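Glutathione S-transferase (Ceriporiopsis subvermispora, PDB 6J3E) probably transfers glutathione to electrophilic substrates, as a serine-type glutathione S-transferase of a wood-rotting fungus. Local coordinates at residues Trp25-Phe33 with Leu244-Pro254; Ile41-Ala49 with Leu139-Phe147. All coordinates share one frame; numbering follows the deposited sequence.

Interaction 1: Trp25-Phe33 with Leu244-Pro254; sequences WKTRYTLNF and LALFEKYEVVP. With EDO (1,2-ethanediol), chain D.
Asn32 on helix 22-34 and Tyr250 of segment 244-254 bring their backbones closest, with CA atoms 5.5 Å apart, and from there the C-terminal tail runs back along the helix so that Val253 lies opposite Arg28. The amide of Asn32 does the gripping. Its ND2 donates almost straight to Tyr250 O (2.7 Å, 170°) and again to Val252 O (3.0 Å), both acceptors lying in the amide plane, while OD1 is taken by Tyr38 OH. These two carbonyls flank Glu251, the centre of an inverse gamma turn. The Phe33 edge meets the face of Tyr250 with planes at 68°; in a second such pair Phe247 turns its edge to the face of Tyr29. A water accepts from Tyr29 OH and donates to Leu244 O and Glu251 OE2. The Arg28 chain leaves with CG beside the carbonyl carbon, and a bend at chi3 (-64°) turns the guanidinium so that Val253 CG1 sits over its centre, 3.6 Å from Arg28 CZ; NH2 forms a salt bridge with Asp9. One amide thus serves two carbonyls of an irregular tail, fixing C-terminal residues to the thioredoxin-like domain by polar bonds set among aromatic rings.

Interaction 2: Ile41-Ala49 with Leu139-Phe147; sequences IWVEYPDIA and LNPRSEEFF
Tyr45 and Phe147 meet as a T-shaped pair: the edge of Phe147 points at the face of Tyr45, the planes stand at 62°, and CD1 of Phe147 comes to 3.6 Å from Tyr45 CE2, toward the rim of the ring. Phe146, one residue earlier on helix 141-153, turns a face instead of an edge. Pro46 CA rests over that face in a CH-pi contact, and Pro46 CB comes to 3.5 Å from Phe146 CD2. Polar groups complete the contact. Glu44, bent at chi2 (-68°), brings its carboxylate back toward the start of the helix, where OE2 receives Asn140 ND2 at 2.8 Å through its syn lone pair; the amide and carboxylate planes are 51° apart. Ser143 OG accepts from Tyr45 N (2.8 Å) and lies very close to Glu44 OE1, a bond whose exact length is doubtful, and a water links Glu44 OE1 to Asn140 N. Arg142 forms an end-on, nearly coplanar salt bridge with Asp47: Arg142 NH2 reaches Asp47 OD1 at 3.1 Å, and Arg142 NH1 reaches Asp47 OD2 at 3.0 Å. Pro46 CG lies over the guanidinium face. An asparagine in place of Asp47 would probably leave the Arg142 guanidinium without its charged mate and freer to swing away from the turn. The Glu44 carboxylate, set at the N-terminal end of helix 141-153, would probably also be favoured by the helix dipole, so the interdomain seam combines charge pairing, a serine bridging side chain and backbone, and aromatic packing.

How the interactions relate
Interactions 1 and 2 are two parts of the boundary between the same pair of domains, the thioredoxin-like N-terminal domain and the helical C-terminal one, their centres 23 Å apart. Along the chain interaction 2 is nested inside the loop closed by interaction 1: helix 22-34 leads into strand 38-42, an outermost strand of the four-stranded sheet, and the helical domain begins its share at 139-147 and ends it at 244-254. The two meet where Arg28 NH2 packs on Trp42 CH2, 3.7 Å away. Both lie near glutathione-binding residues, Lys26 within interaction 1 and Arg151 beside Phe147 in interaction 2, consistent with a substrate site formed between the two domains.

Interaction 1: Trp25-Phe33 with Leu244-Pro254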
loop_
_atom_site.group_PDB
_atom_site.type_symbol
_atom_site.label_atom_id
_atom_site.label_comp_id
_atom_site.label_asym_id
_atom_site.label_seq_id
_atom_site.Cartn_x
_atom_site.Cartn_y
_atom_site.Cartn_z
ATOM N N TRP A 25 -6.844 -8.014 -17.917
ATOM C CA TRP A 25 -7.532 -6.797 -18.320
ATOM C C TRP A 25 -6.714 -5.562 -17.975
ATOM O O TRP A 25 -6.777 -4.554 -18.694
ATOM C CB TRP A 25 -8.900 -6.709 -17.675
ATOM C CG TRP A 25 -10.001 -7.121 -18.575
ATOM C CD1 TRP A 25 -10.722 -8.276 -18.510
ATOM C CD2 TRP A 25 -10.529 -6.377 -19.678
ATOM N NE1 TRP A 25 -11.667 -8.302 -19.511
ATOM C CE2 TRP A 25 -11.575 -7.144 -20.237
ATOM C CE3 TRP A 25 -10.218 -5.137 -20.251
ATOM C CZ2 TRP A 25 -12.310 -6.716 -21.338
ATOM C CZ3 TRP A 25 -10.951 -4.709 -21.349
ATOM C CH2 TRP A 25 -11.982 -5.503 -21.884
ATOM N N LYS A 26 -5.937 -5.620 -16.889
ATOM C CA LYS A 26 -5.008 -4.534 -16.618
ATOM C C LYS A 26 -4.158 -4.274 -17.851
ATOM O O LYS A 26 -4.042 -3.134 -18.311
ATOM C CB LYS A 26 -4.137 -4.859 -15.402
ATOM C CG LYS A 26 -4.877 -4.825 -14.064
ATOM C CD LYS A 26 -3.917 -4.953 -12.874
ATOM C CE LYS A 26 -3.839 -6.370 -12.392
ATOM N NZ LYS A 26 -2.590 -6.718 -11.691
ATOM N N THR A 27 -3.632 -5.340 -18.454
ATOM C CA THR A 27 -2.770 -5.179 -19.626
ATOM C C THR A 27 -3.576 -4.890 -20.891
ATOM O O THR A 27 -3.126 -4.117 -21.749
ATOM C CB THR A 27 -1.882 -6.415 -19.785
ATOM O OG1 THR A 27 -0.912 -6.409 -18.734
ATOM C CG2 THR A 27 -1.143 -6.424 -21.128
ATOM N N ARG A 28 -4.770 -5.474 -21.022
ATOM C CA ARG A 28 -5.631 -5.118 -22.142
ATOM C C ARG A 28 -6.010 -3.640 -22.078
ATOM O O ARG A 28 -5.854 -2.902 -23.060
ATOM C CB ARG A 28 -6.882 -6.005 -22.163
ATOM C CG ARG A 28 -7.786 -5.762 -23.373
ATOM C CD ARG A 28 -8.978 -6.719 -23.443
ATOM N NE ARG A 28 -8.582 -8.112 -23.622
ATOM C CZ ARG A 28 -8.251 -8.665 -24.791
ATOM N NH1 ARG A 28 -8.244 -7.949 -25.908
ATOM N NH2 ARG A 28 -7.920 -9.949 -24.841
ATOM N N TYR A 29 -6.503 -3.187 -20.921
ATOM C CA TYR A 29 -6.782 -1.767 -20.748
ATOM C C TYR A 29 -5.574 -0.926 -21.150
ATOM O O TYR A 29 -5.707 0.050 -21.900
ATOM C CB TYR A 29 -7.177 -1.476 -19.294
ATOM C CG TYR A 29 -8.665 -1.551 -18.978
ATOM C CD1 TYR A 29 -9.609 -0.928 -19.793
ATOM C CD2 TYR A 29 -9.119 -2.213 -17.847
ATOM C CE1 TYR A 29 -10.967 -0.974 -19.491
ATOM C CE2 TYR A 29 -10.467 -2.267 -17.541
ATOM C CZ TYR A 29 -11.392 -1.649 -18.362
ATOM O OH TYR A 29 -12.745 -1.716 -18.045
ATOM N N THR A 30 -4.377 -1.321 -20.699
ATOM C CA THR A 30 -3.185 -0.517 -20.965
ATOM C C THR A 30 -2.877 -0.448 -22.465
ATOM O O THR A 30 -2.578 0.636 -22.992
ATOM C CB THR A 30 -1.994 -1.065 -20.166
ATOM O OG1 THR A 30 -2.356 -1.159 -18.780
ATOM C CG2 THR A 30 -0.794 -0.130 -20.271
ATOM N N LEU A 31 -2.980 -1.580 -23.179
ATOM C CA LEU A 31 -2.734 -1.561 -24.623
ATOM C C LEU A 31 -3.811 -0.776 -25.375
ATOM O O LEU A 31 -3.507 -0.121 -26.376
ATOM C CB LEU A 31 -2.636 -2.991 -25.155
ATOM C CG LEU A 31 -1.421 -3.820 -24.730
ATOM C CD1 LEU A 31 -1.710 -5.283 -24.957
ATOM C CD2 LEU A 31 -0.176 -3.421 -25.498
ATOM N N ASN A 32 -5.062 -0.813 -24.899
ATOM C CA ASN A 32 -6.132 -0.029 -25.518
ATOM C C ASN A 32 -5.944 1.466 -25.265
ATOM O O ASN A 32 -6.138 2.284 -26.170
ATOM C CB ASN A 32 -7.496 -0.496 -24.998
ATOM C CG ASN A 32 -7.876 -1.889 -25.499
ATOM O OD1 ASN A 32 -7.183 -2.473 -26.343
ATOM N ND2 ASN A 32 -8.989 -2.418 -25.000
ATOM N N PHE A 33 -5.565 1.845 -24.043
ATOM C CA PHE A 33 -5.419 3.259 -23.718
ATOM C C PHE A 33 -4.170 3.848 -24.348
ATOM O O PHE A 33 -4.164 5.021 -24.741
ATOM C CB PHE A 33 -5.383 3.447 -22.203
ATOM C CG PHE A 33 -4.997 4.839 -21.766
ATOM C CD1 PHE A 33 -5.955 5.846 -21.681
ATOM C CD2 PHE A 33 -3.687 5.130 -21.427
ATOM C CE1 PHE A 33 -5.615 7.122 -21.272
ATOM C CE2 PHE A 33 -3.328 6.394 -21.024
ATOM C CZ PHE A 33 -4.299 7.401 -20.941
ATOM N N LEU A 244 -15.524 2.877 -14.275
ATOM C CA LEU A 244 -15.830 1.983 -15.381
ATOM C C LEU A 244 -16.281 2.777 -16.597
ATOM O O LEU A 244 -15.797 2.555 -17.713
ATOM C CB LEU A 244 -16.898 0.972 -14.963
ATOM C CG LEU A 244 -16.371 -0.280 -14.271
ATOM C CD1 LEU A 244 -17.402 -1.392 -14.310
ATOM C CD2 LEU A 244 -15.119 -0.701 -14.968
ATOM N N ALA A 245 -17.174 3.747 -16.386
ATOM C CA ALA A 245 -17.679 4.537 -17.505
ATOM C C ALA A 245 -16.559 5.318 -18.176
ATOM O O ALA A 245 -16.472 5.367 -19.410
ATOM C CB ALA A 245 -18.779 5.480 -17.029
ATOM N N LEU A 246 -15.682 5.921 -17.374
ATOM C CA LEU A 246 -14.579 6.696 -17.923
ATOM C C LEU A 246 -13.707 5.873 -18.857
ATOM O O LEU A 246 -13.127 6.417 -19.808
ATOM C CB LEU A 246 -13.739 7.252 -16.782
ATOM C CG LEU A 246 -14.272 8.507 -16.102
ATOM C CD1 LEU A 246 -13.432 8.786 -14.868
ATOM C CD2 LEU A 246 -14.235 9.679 -17.079
ATOM N N PHE A 247 -13.591 4.573 -18.600
ATOM C CA PHE A 247 -12.727 3.693 -19.367
ATOM C C PHE A 247 -13.474 2.907 -20.427
ATOM O O PHE A 247 -12.836 2.179 -21.195
ATOM C CB PHE A 247 -12.000 2.717 -18.430
ATOM C CG PHE A 247 -10.863 3.342 -17.685
ATOM C CD1 PHE A 247 -11.067 3.936 -16.453
ATOM C CD2 PHE A 247 -9.581 3.358 -18.238
ATOM C CE1 PHE A 247 -10.014 4.532 -15.773
ATOM C CE2 PHE A 247 -8.515 3.961 -17.568
ATOM C CZ PHE A 247 -8.733 4.549 -16.333
ATOM N N GLU A 248 -14.803 3.038 -20.487
ATOM C CA GLU A 248 -15.596 2.177 -21.359
ATOM C C GLU A 248 -15.052 2.143 -22.783
ATOM O O GLU A 248 -14.941 1.070 -23.384
ATOM C CB GLU A 248 -17.041 2.641 -21.356
ATOM C CG GLU A 248 -17.956 1.708 -22.083
ATOM C CD GLU A 248 -19.391 1.940 -21.687
ATOM O OE1 GLU A 248 -20.240 1.093 -22.041
ATOM O OE2 GLU A 248 -19.660 2.966 -21.011
ATOM N N LYS A 249 -14.673 3.305 -23.326
ATOM C CA LYS A 249 -14.103 3.378 -24.668
ATOM C C LYS A 249 -12.836 2.537 -24.813
ATOM O O LYS A 249 -12.346 2.358 -25.937
ATOM C CB LYS A 249 -13.816 4.840 -25.027
ATOM C CG LYS A 249 -12.555 5.407 -24.391
ATOM C CD LYS A 249 -12.546 6.950 -24.274
ATOM C CE LYS A 249 -13.192 7.422 -22.971
ATOM N NZ LYS A 249 -12.819 8.823 -22.632
ATOM N N TYR A 250 -12.301 2.014 -23.713
ATOM C CA TYR A 250 -11.176 1.101 -23.756
ATOM C C TYR A 250 -11.532 -0.303 -23.281
ATOM O O TYR A 250 -10.664 -1.181 -23.301
ATOM C CB TYR A 250 -10.026 1.659 -22.917
ATOM C CG TYR A 250 -9.643 3.088 -23.246
ATOM C CD1 TYR A 250 -8.884 3.394 -24.374
ATOM C CD2 TYR A 250 -10.022 4.134 -22.407
ATOM C CE1 TYR A 250 -8.534 4.707 -24.658
ATOM C CE2 TYR A 250 -9.670 5.437 -22.683
ATOM C CZ TYR A 250 -8.936 5.721 -23.808
ATOM O OH TYR A 250 -8.591 7.027 -24.061
ATOM N N GLU A 251 -12.779 -0.534 -22.851
ATOM C CA GLU A 251 -13.244 -1.860 -22.437
ATOM C C GLU A 251 -13.670 -2.645 -23.678
ATOM O O GLU A 251 -14.856 -2.832 -23.963
ATOM C CB GLU A 251 -14.388 -1.732 -21.433
ATOM C CG GLU A 251 -15.048 -3.065 -21.048
ATOM C CD GLU A 251 -16.250 -2.907 -20.149
ATOM O OE1 GLU A 251 -16.999 -3.897 -19.973
ATOM O OE2 GLU A 251 -16.453 -1.807 -19.599
ATOM N N VAL A 252 -12.673 -3.089 -24.446
ATOM C CA VAL A 252 -12.933 -3.704 -25.750
ATOM C C VAL A 252 -11.928 -4.822 -26.006
ATOM O O VAL A 252 -10.756 -4.727 -25.631
ATOM C CB VAL A 252 -12.885 -2.665 -26.901
ATOM C CG1 VAL A 252 -13.728 -1.427 -26.600
ATOM C CG2 VAL A 252 -11.473 -2.248 -27.165
ATOM N N VAL A 253 -12.398 -5.889 -26.647
ATOM C CA VAL A 253 -11.529 -6.915 -27.218
ATOM C C VAL A 253 -11.424 -6.636 -28.719
ATOM O O VAL A 253 -12.411 -6.836 -29.442
ATOM C CB VAL A 253 -12.059 -8.325 -26.949
ATOM C CG1 VAL A 253 -11.776 -8.717 -25.511
ATOM C CG2 VAL A 253 -13.532 -8.380 -27.223
ATOM N N PRO A 254 -10.276 -6.181 -29.216
ATOM C CA PRO A 254 -10.250 -5.492 -30.513
ATOM C C PRO A 254 -10.585 -6.288 -31.765
ATOM O O PRO A 254 -10.274 -5.786 -32.852
ATOM C CB PRO A 254 -8.804 -4.984 -30.586
ATOM C CG PRO A 254 -8.472 -4.707 -29.202
ATOM C CD PRO A 254 -9.075 -5.858 -28.432
HETATM C C1 EDO D . 0.436 -10.958 -13.409
HETATM O O1 EDO D . -0.185 -11.952 -12.577
HETATM C C2 EDO D . 0.201 -9.583 -12.802
HETATM O O2 EDO D . -1.042 -9.071 -13.284
HETATM O O HOH W 1 -14.704 0.207 -18.873
#

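Interaction 2: Ile41-Ala49 with Leu139-Phe147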
loop_
_atom_site.group_PDB
_atom_site.type_symbol
_atom_site.label_atom_id
_atom_site.label_comp_id
_atom_site.label_asym_id
_atom_site.label_seq_id
_atom_site.Cartn_x
_atom_site.Cartn_y
_atom_site.Cartn_z
ATOM N N ILE A 41 -3.748 -14.060 -28.095
ATOM C CA ILE A 41 -3.530 -15.499 -28.158
ATOM C C ILE A 41 -4.133 -16.125 -26.897
ATOM O O ILE A 41 -3.662 -15.862 -25.782
ATOM C CB ILE A 41 -2.040 -15.842 -28.279
ATOM C CG1 ILE A 41 -1.447 -15.188 -29.524
ATOM C CG2 ILE A 41 -1.877 -17.327 -28.315
ATOM C CD1 ILE A 41 -0.067 -15.656 -29.887
ATOM N N TRP A 42 -5.150 -16.974 -27.078
ATOM C CA TRP A 42 -5.939 -17.515 -25.972
ATOM C C TRP A 42 -5.296 -18.789 -25.437
ATOM O O TRP A 42 -5.095 -19.751 -26.185
ATOM C CB TRP A 42 -7.377 -17.769 -26.428
ATOM C CG TRP A 42 -8.065 -16.474 -26.841
ATOM C CD1 TRP A 42 -8.280 -16.017 -28.118
ATOM C CD2 TRP A 42 -8.561 -15.452 -25.967
ATOM N NE1 TRP A 42 -8.905 -14.790 -28.084
ATOM C CE2 TRP A 42 -9.088 -14.425 -26.776
ATOM C CE3 TRP A 42 -8.621 -15.314 -24.579
ATOM C CZ2 TRP A 42 -9.665 -13.282 -26.241
ATOM C CZ3 TRP A 42 -9.208 -14.185 -24.049
ATOM C CH2 TRP A 42 -9.720 -13.184 -24.875
ATOM N N VAL A 43 -4.993 -18.800 -24.138
ATOM C CA VAL A 43 -4.251 -19.891 -23.516
ATOM C C VAL A 43 -5.021 -20.415 -22.313
ATOM O O VAL A 43 -5.403 -19.645 -21.424
ATOM C CB VAL A 43 -2.834 -19.444 -23.107
ATOM C CG1 VAL A 43 -2.130 -20.557 -22.330
ATOM C CG2 VAL A 43 -2.033 -19.044 -24.354
ATOM N N GLU A 44 -5.246 -21.725 -22.281
ATOM C CA GLU A 44 -5.927 -22.326 -21.147
ATOM C C GLU A 44 -4.996 -22.355 -19.944
ATOM O O GLU A 44 -3.769 -22.439 -20.081
ATOM C CB GLU A 44 -6.403 -23.740 -21.484
ATOM C CG GLU A 44 -7.448 -23.818 -22.591
ATOM C CD GLU A 44 -8.796 -23.214 -22.207
ATOM O OE1 GLU A 44 -9.071 -23.060 -20.996
ATOM O OE2 GLU A 44 -9.583 -22.887 -23.126
ATOM N N TYR A 45 -5.598 -22.280 -18.757
ATOM C CA TYR A 45 -4.852 -22.304 -17.500
ATOM C C TYR A 45 -3.775 -23.377 -17.450
ATOM O O TYR A 45 -2.627 -23.047 -17.109
ATOM C CB TYR A 45 -5.830 -22.465 -16.324
ATOM C CG TYR A 45 -6.023 -21.198 -15.530
ATOM C CD1 TYR A 45 -5.010 -20.716 -14.700
ATOM C CD2 TYR A 45 -7.205 -20.470 -15.617
ATOM C CE1 TYR A 45 -5.175 -19.550 -13.969
ATOM C CE2 TYR A 45 -7.379 -19.290 -14.891
ATOM C CZ TYR A 45 -6.364 -18.841 -14.064
ATOM O OH TYR A 45 -6.520 -17.675 -13.340
ATOM N N PRO A 46 -4.046 -24.644 -17.778
ATOM C CA PRO A 46 -3.007 -25.670 -17.596
ATOM C C PRO A 46 -1.863 -25.586 -18.615
ATOM O O PRO A 46 -0.810 -26.198 -18.383
ATOM C CB PRO A 46 -3.789 -26.984 -17.717
ATOM C CG PRO A 46 -4.988 -26.636 -18.546
ATOM C CD PRO A 46 -5.320 -25.213 -18.271
ATOM N N ASP A 47 -2.030 -24.845 -19.711
ATOM C CA ASP A 47 -0.982 -24.664 -20.701
ATOM C C ASP A 47 -0.135 -23.435 -20.442
ATOM O O ASP A 47 0.812 -23.191 -21.196
ATOM C CB ASP A 47 -1.566 -24.545 -22.116
ATOM C CG ASP A 47 -2.619 -25.597 -22.414
ATOM O OD1 ASP A 47 -2.499 -26.735 -21.915
ATOM O OD2 ASP A 47 -3.579 -25.269 -23.149
ATOM N N ILE A 48 -0.451 -22.652 -19.412
ATOM C CA ILE A 48 0.196 -21.354 -19.256
ATOM C C ILE A 48 1.700 -21.533 -19.085
ATOM O O ILE A 48 2.504 -20.894 -19.774
ATOM C CB ILE A 48 -0.426 -20.580 -18.081
ATOM C CG1 ILE A 48 -1.814 -20.076 -18.466
ATOM C CG2 ILE A 48 0.438 -19.416 -17.691
ATOM C CD1 ILE A 48 -2.572 -19.414 -17.319
ATOM N N ALA A 49 2.096 -22.419 -18.174
ATOM C CA ALA A 49 3.509 -22.705 -17.979
ATOM C C ALA A 49 4.158 -23.119 -19.295
ATOM O O ALA A 49 5.173 -22.543 -19.722
ATOM C CB ALA A 49 3.663 -23.795 -16.919
ATOM N N LEU A 139 -15.099 -21.075 -16.643
ATOM C CA LEU A 139 -13.929 -21.529 -17.385
ATOM C C LEU A 139 -14.281 -22.679 -18.322
ATOM O O LEU A 139 -15.160 -23.498 -18.031
ATOM C CB LEU A 139 -12.823 -21.973 -16.425
ATOM C CG LEU A 139 -12.163 -20.829 -15.660
ATOM C CD1 LEU A 139 -11.184 -21.356 -14.624
ATOM C CD2 LEU A 139 -11.492 -19.878 -16.648
ATOM N N ASN A 140 -13.595 -22.717 -19.469
ATOM C CA ASN A 140 -13.618 -23.888 -20.336
ATOM C C ASN A 140 -13.208 -25.123 -19.538
ATOM O O ASN A 140 -12.397 -25.034 -18.615
ATOM C CB ASN A 140 -12.669 -23.719 -21.525
ATOM C CG ASN A 140 -13.162 -22.711 -22.525
ATOM O OD1 ASN A 140 -14.366 -22.530 -22.691
ATOM N ND2 ASN A 140 -12.232 -22.038 -23.200
ATOM N N PRO A 141 -13.728 -26.287 -19.900
ATOM C CA PRO A 141 -13.487 -27.504 -19.095
ATOM C C PRO A 141 -12.023 -27.812 -18.763
ATOM O O PRO A 141 -11.735 -28.226 -17.633
ATOM C CB PRO A 141 -14.110 -28.597 -19.970
ATOM C CG PRO A 141 -15.195 -27.881 -20.731
ATOM C CD PRO A 141 -14.704 -26.494 -20.983
ATOM N N ARG A 142 -11.084 -27.633 -19.699
ATOM C CA ARG A 142 -9.685 -27.934 -19.383
ATOM C C ARG A 142 -9.143 -26.996 -18.300
ATOM O O ARG A 142 -8.455 -27.439 -17.368
ATOM C CB ARG A 142 -8.823 -27.858 -20.650
ATOM C CG ARG A 142 -9.179 -28.844 -21.772
ATOM C CD ARG A 142 -8.004 -29.022 -22.747
ATOM N NE ARG A 142 -6.773 -29.332 -22.017
ATOM C CZ ARG A 142 -5.660 -28.611 -22.063
ATOM N NH1 ARG A 142 -5.581 -27.537 -22.846
ATOM N NH2 ARG A 142 -4.620 -28.982 -21.330
ATOM N N SER A 143 -9.443 -25.690 -18.410
ATOM C CA SER A 143 -9.065 -24.735 -17.366
ATOM C C SER A 143 -9.819 -24.991 -16.069
ATOM O O SER A 143 -9.266 -24.768 -14.985
ATOM C CB SER A 143 -9.326 -23.296 -17.822
ATOM O OG SER A 143 -8.322 -22.807 -18.707
ATOM N N GLU A 144 -11.075 -25.446 -16.158
ATOM C CA GLU A 144 -11.865 -25.687 -14.950
ATOM C C GLU A 144 -11.279 -26.825 -14.126
ATOM O O GLU A 144 -11.179 -26.721 -12.900
ATOM C CB GLU A 144 -13.321 -25.982 -15.314
ATOM C CG GLU A 144 -14.284 -25.962 -14.131
ATOM C CD GLU A 144 -14.229 -27.225 -13.276
ATOM O OE1 GLU A 144 -14.609 -27.140 -12.080
ATOM O OE2 GLU A 144 -13.816 -28.299 -13.799
ATOM N N GLU A 145 -10.908 -27.933 -14.776
ATOM C CA GLU A 145 -10.256 -29.019 -14.047
ATOM C C GLU A 145 -9.017 -28.506 -13.320
ATOM O O GLU A 145 -8.832 -28.752 -12.119
ATOM C CB GLU A 145 -9.900 -30.158 -15.017
ATOM C CG GLU A 145 -9.309 -31.428 -14.363
ATOM C CD GLU A 145 -7.814 -31.315 -14.014
ATOM O OE1 GLU A 145 -7.416 -31.845 -12.952
ATOM O OE2 GLU A 145 -7.033 -30.706 -14.787
ATOM N N PHE A 146 -8.179 -27.745 -14.033
ATOM C CA PHE A 146 -6.951 -27.215 -13.452
ATOM C C PHE A 146 -7.244 -26.193 -12.353
ATOM O O PHE A 146 -6.627 -26.218 -11.281
ATOM C CB PHE A 146 -6.106 -26.588 -14.561
ATOM C CG PHE A 146 -4.791 -26.034 -14.087
ATOM C CD1 PHE A 146 -4.715 -24.766 -13.530
ATOM C CD2 PHE A 146 -3.618 -26.778 -14.223
ATOM C CE1 PHE A 146 -3.498 -24.249 -13.106
ATOM C CE2 PHE A 146 -2.398 -26.271 -13.798
ATOM C CZ PHE A 146 -2.335 -24.993 -13.247
ATOM N N PHE A 147 -8.151 -25.258 -12.619
ATOM C CA PHE A 147 -8.398 -24.175 -11.670
ATOM C C PHE A 147 -9.017 -24.704 -10.382
ATOM O O PHE A 147 -8.569 -24.375 -9.273
ATOM C CB PHE A 147 -9.308 -23.131 -12.312
ATOM C CG PHE A 147 -9.402 -21.857 -11.542
ATOM C CD1 PHE A 147 -8.535 -20.820 -11.804
ATOM C CD2 PHE A 147 -10.375 -21.689 -10.553
ATOM C CE1 PHE A 147 -8.617 -19.629 -11.084
ATOM C CE2 PHE A 147 -10.462 -20.504 -9.843
ATOM C CZ PHE A 147 -9.576 -19.473 -10.116
HETATM O O HOH W 2 -10.964 -21.353 -19.934
#